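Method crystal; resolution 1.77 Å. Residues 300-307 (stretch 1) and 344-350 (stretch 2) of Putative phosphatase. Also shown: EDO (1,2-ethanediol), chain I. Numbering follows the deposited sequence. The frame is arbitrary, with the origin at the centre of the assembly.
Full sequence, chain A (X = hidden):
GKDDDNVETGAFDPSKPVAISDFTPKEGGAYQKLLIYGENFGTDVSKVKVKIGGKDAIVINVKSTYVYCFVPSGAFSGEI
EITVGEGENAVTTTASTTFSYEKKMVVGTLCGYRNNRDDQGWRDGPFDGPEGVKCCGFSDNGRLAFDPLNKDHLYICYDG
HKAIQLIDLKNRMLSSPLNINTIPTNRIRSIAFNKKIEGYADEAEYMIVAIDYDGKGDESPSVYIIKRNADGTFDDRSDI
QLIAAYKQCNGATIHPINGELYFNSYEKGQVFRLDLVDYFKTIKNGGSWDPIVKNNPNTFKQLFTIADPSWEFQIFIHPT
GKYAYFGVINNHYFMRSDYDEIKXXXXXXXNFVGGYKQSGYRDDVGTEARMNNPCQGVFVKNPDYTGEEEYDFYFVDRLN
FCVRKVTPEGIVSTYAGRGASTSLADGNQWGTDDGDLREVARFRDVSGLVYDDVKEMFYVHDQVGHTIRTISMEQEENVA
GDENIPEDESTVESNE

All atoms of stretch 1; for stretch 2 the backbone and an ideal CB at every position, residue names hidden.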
# COMPACT_ATOMS: atom_id res chain seq x y z
N PHE A 300 -31.46 17.19 -25.14
CA PHE A 300 -30.11 17.39 -24.60
C PHE A 300 -30.34 17.72 -23.13
O PHE A 300 -30.34 18.89 -22.74
CB PHE A 300 -29.37 18.53 -25.29
CG PHE A 300 -29.26 18.37 -26.78
CD1 PHE A 300 -28.22 17.64 -27.33
CD2 PHE A 300 -30.20 18.94 -27.62
CE1 PHE A 300 -28.12 17.48 -28.71
CE2 PHE A 300 -30.11 18.79 -28.99
CZ PHE A 300 -29.07 18.06 -29.54
N LYS A 301 -30.57 16.69 -22.33
CA LYS A 301 -30.94 16.90 -20.92
C LYS A 301 -29.78 17.37 -20.03
O LYS A 301 -28.76 16.69 -19.94
CB LYS A 301 -31.54 15.60 -20.36
CG LYS A 301 -32.16 15.74 -18.99
CD LYS A 301 -32.84 14.46 -18.50
CE LYS A 301 -33.26 14.62 -17.01
NZ LYS A 301 -34.06 13.49 -16.46
N GLN A 302 -29.96 18.52 -19.37
CA GLN A 302 -28.95 19.05 -18.44
C GLN A 302 -29.20 18.44 -17.06
O GLN A 302 -30.14 18.81 -16.38
CB GLN A 302 -28.99 20.59 -18.39
CG GLN A 302 -27.98 21.20 -17.39
CD GLN A 302 -27.90 22.72 -17.46
OE1 GLN A 302 -28.02 23.32 -18.54
NE2 GLN A 302 -27.66 23.35 -16.32
N LEU A 303 -28.33 17.52 -16.65
CA LEU A 303 -28.52 16.81 -15.38
C LEU A 303 -28.19 17.66 -14.16
O LEU A 303 -28.89 17.59 -13.15
CB LEU A 303 -27.65 15.54 -15.35
CG LEU A 303 -27.87 14.51 -16.46
CD1 LEU A 303 -27.02 13.27 -16.22
CD2 LEU A 303 -29.33 14.13 -16.56
N PHE A 304 -27.11 18.43 -14.27
CA PHE A 304 -26.61 19.26 -13.19
C PHE A 304 -25.40 20.07 -13.66
O PHE A 304 -24.94 19.91 -14.81
CB PHE A 304 -26.19 18.38 -11.99
CG PHE A 304 -25.47 17.10 -12.39
CD1 PHE A 304 -24.18 17.13 -12.88
CD2 PHE A 304 -26.10 15.87 -12.25
CE1 PHE A 304 -23.52 15.95 -13.25
CE2 PHE A 304 -25.45 14.69 -12.62
CZ PHE A 304 -24.16 14.73 -13.12
N THR A 305 -24.95 20.96 -12.77
CA THR A 305 -23.70 21.68 -12.91
C THR A 305 -22.85 21.03 -11.82
O THR A 305 -23.34 20.84 -10.70
CB THR A 305 -23.86 23.19 -12.70
OG1 THR A 305 -24.59 23.43 -11.48
CG2 THR A 305 -24.63 23.81 -13.87
N ILE A 306 -21.60 20.66 -12.09
CA ILE A 306 -20.83 19.93 -11.08
C ILE A 306 -20.24 20.76 -9.93
O ILE A 306 -20.05 20.23 -8.85
CB ILE A 306 -19.71 19.03 -11.72
CG1 ILE A 306 -18.51 19.85 -12.22
CG2 ILE A 306 -20.33 18.15 -12.83
CD1 ILE A 306 -17.34 18.98 -12.79
N ALA A 307 -19.95 22.04 -10.18
CA ALA A 307 -19.35 22.93 -9.19
C ALA A 307 -19.64 24.40 -9.53
O ALA A 307 -20.80 24.78 -9.67
CB ALA A 307 -17.84 22.69 -9.10
N UNK A 344 -31.04 5.45 -15.74
CA UNK A 344 -29.95 5.46 -16.71
C UNK A 344 -29.30 6.85 -16.83
O UNK A 344 -29.01 7.33 -17.93
CB UNK A 344 -30.47 5.01 -18.08
N UNK A 345 -29.04 7.46 -15.68
CA UNK A 345 -28.41 8.77 -15.58
C UNK A 345 -27.44 8.80 -14.42
O UNK A 345 -27.65 8.13 -13.41
CB UNK A 345 -29.46 9.87 -15.42
N UNK A 346 -26.41 9.63 -14.54
CA UNK A 346 -25.52 9.90 -13.42
C UNK A 346 -26.23 10.88 -12.47
O UNK A 346 -27.11 11.64 -12.90
CB UNK A 346 -24.18 10.46 -13.90
N UNK A 347 -25.85 10.86 -11.19
CA UNK A 347 -26.43 11.76 -10.19
C UNK A 347 -25.36 12.75 -9.71
O UNK A 347 -24.16 12.54 -9.93
CB UNK A 347 -27.00 10.97 -9.01
N UNK A 348 -25.81 13.84 -9.08
CA UNK A 348 -24.93 14.89 -8.60
C UNK A 348 -23.64 14.33 -8.01
O UNK A 348 -23.69 13.52 -7.09
CB UNK A 348 -25.65 15.74 -7.56
N UNK A 349 -22.49 14.76 -8.54
CA UNK A 349 -21.21 14.25 -8.05
C UNK A 349 -20.72 14.89 -6.75
O UNK A 349 -21.27 15.89 -6.30
CB UNK A 349 -20.15 14.45 -9.13
N UNK A 350 -19.69 14.29 -6.18
CA UNK A 350 -19.08 14.78 -4.95
C UNK A 350 -17.55 14.72 -5.06
O UNK A 350 -17.01 13.93 -5.83
CB UNK A 350 -19.57 13.97 -3.75
C1 EDO I . -21.16 4.59 -2.48
O1 EDO I . -22.02 4.20 -3.55
C2 EDO I . -20.18 5.64 -2.97
O2 EDO I . -20.87 6.72 -3.61

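Position 344 offers little to read from stretch 1: nothing there lies within 5.5 Å of its ideal CB. The phi/psi pair of 61/45 is left-handed, which favours glycine, asparagine or aspartate but does not forbid a longer chain. The deposited residue is Lys-344, extended beyond chi1 and clear of the contact.

Position 345 is the first to face its partner. Its backbone is extended, its CA-to-CB bond points toward stretch 1, and the ideal CB sits 4.3 Å from Leu-303 CD1. To one side of that leucine, the fully extended Lys-301 carries its NZ along the same side of the strand, so the site combines an apolar flank with a positive charge at a distance. A long acid suits both; glutamine could also accept a hydrogen bond, and an aliphatic residue would use the leucine alone. The deposited residue is Glu-345. Its chi2 is t (178°), and the carboxylate reaches the amine in a hydrogen-bonded salt bridge, with Lys-301 NZ 2.6 Å from Glu-345 OE2. A water bridges the same pair, accepting from Lys-301 NZ at 2.8 Å and donating to Glu-345 OE1 at 2.6 Å. Leucine methyls lie alongside, with Leu-303 CD2 3.8 Å from Glu-345 OE1.

At 346 the CB points sideways, its ideal position 4.3 Å from Phe-304 CZ and 4.6 Å from Leu-303 CD1. Those neighbours ask for an apolar start to the side chain, while the rest is free to leave; valine, leucine, isoleucine or an aromatic would all serve. The residue is Phe-346. Its CB touches the ring, 4.3 Å from Phe-304 CZ, and its own ring leads away. The backbone contributes too: Phe-346 O lies at the edge of the Phe-304 ring, 3.5 Å from Phe-304 CE2.

Position 347 turns its CB away, so stretch 1 hardly constrains the choice, although the extended backbone is comfortable for a beta-branched residue. It is Ile-347, whose main chain makes the closer approach, Ile-347 C being 3.5 Å from Phe-304 CE2.

At 348 the CB is sideways, 4.7 Å in its ideal place from Phe-304 CD2, with no charge to answer. Small or polar residues fit, and the CA matters more than what follows it. The residue is Thr-348: its CA stands over the Phe-304 face in a CH-pi contact, 4.3 Å from the ring centroid.

Position 349 points toward stretch 1, with Ile-306 CG2 5.2 Å from the ideal CB and the Phe-304 ring also near. A phi of -80° admits proline, and a compact apolar group is wanted; valine or leucine could also answer. The residue is Pro-349. Pro-349 CD lies 4.0 Å from the centroid of the Phe-304 ring, over the same face as Thr-348 CA, while Pro-349 CG packs 3.9 Å from Ile-306 CG2.

Position 350 points away and is unconstrained by stretch 1. It is Tyr-350, whose OH donates a hydrogen bond to the ethanediol O2 at 2.7 Å.

Stretch 2 344-350: KEFITPY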
# COMPACT_ATOMS: atom_id res chain seq x y z
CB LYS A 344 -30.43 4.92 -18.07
CG LYS A 344 -30.89 3.47 -18.00
CD LYS A 344 -31.27 2.93 -19.38
CE LYS A 344 -31.74 1.50 -19.29
NZ LYS A 344 -32.28 1.04 -20.60
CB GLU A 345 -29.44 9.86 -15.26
CG GLU A 345 -30.56 10.05 -16.26
CD GLU A 345 -31.56 11.11 -15.83
OE1 GLU A 345 -31.48 11.60 -14.68
OE2 GLU A 345 -32.45 11.44 -16.64
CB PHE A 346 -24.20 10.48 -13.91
CG PHE A 346 -23.32 9.47 -14.53
CD1 PHE A 346 -22.66 8.55 -13.73
CD2 PHE A 346 -23.16 9.40 -15.91
CE1 PHE A 346 -21.84 7.58 -14.29
CE2 PHE A 346 -22.35 8.44 -16.47
CZ PHE A 346 -21.69 7.52 -15.66
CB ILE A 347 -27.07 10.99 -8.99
CG1 ILE A 347 -26.03 10.31 -8.10
CG2 ILE A 347 -28.04 9.92 -9.48
CD1 ILE A 347 -26.68 9.60 -6.92
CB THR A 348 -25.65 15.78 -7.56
OG1 THR A 348 -26.83 16.34 -8.16
CG2 THR A 348 -24.75 16.89 -7.09
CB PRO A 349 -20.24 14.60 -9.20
CG PRO A 349 -20.79 15.87 -9.74
CD PRO A 349 -22.31 15.67 -9.69
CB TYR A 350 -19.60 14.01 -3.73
CG TYR A 350 -19.36 12.49 -3.74
CD1 TYR A 350 -18.14 11.95 -3.33
CD2 TYR A 350 -20.37 11.60 -4.11
CE1 TYR A 350 -17.93 10.58 -3.31
CE2 TYR A 350 -20.17 10.22 -4.09
CZ TYR A 350 -18.94 9.72 -3.70
OH TYR A 350 -18.73 8.36 -3.66
O HOH W 1 -33.04 13.55 -13.90
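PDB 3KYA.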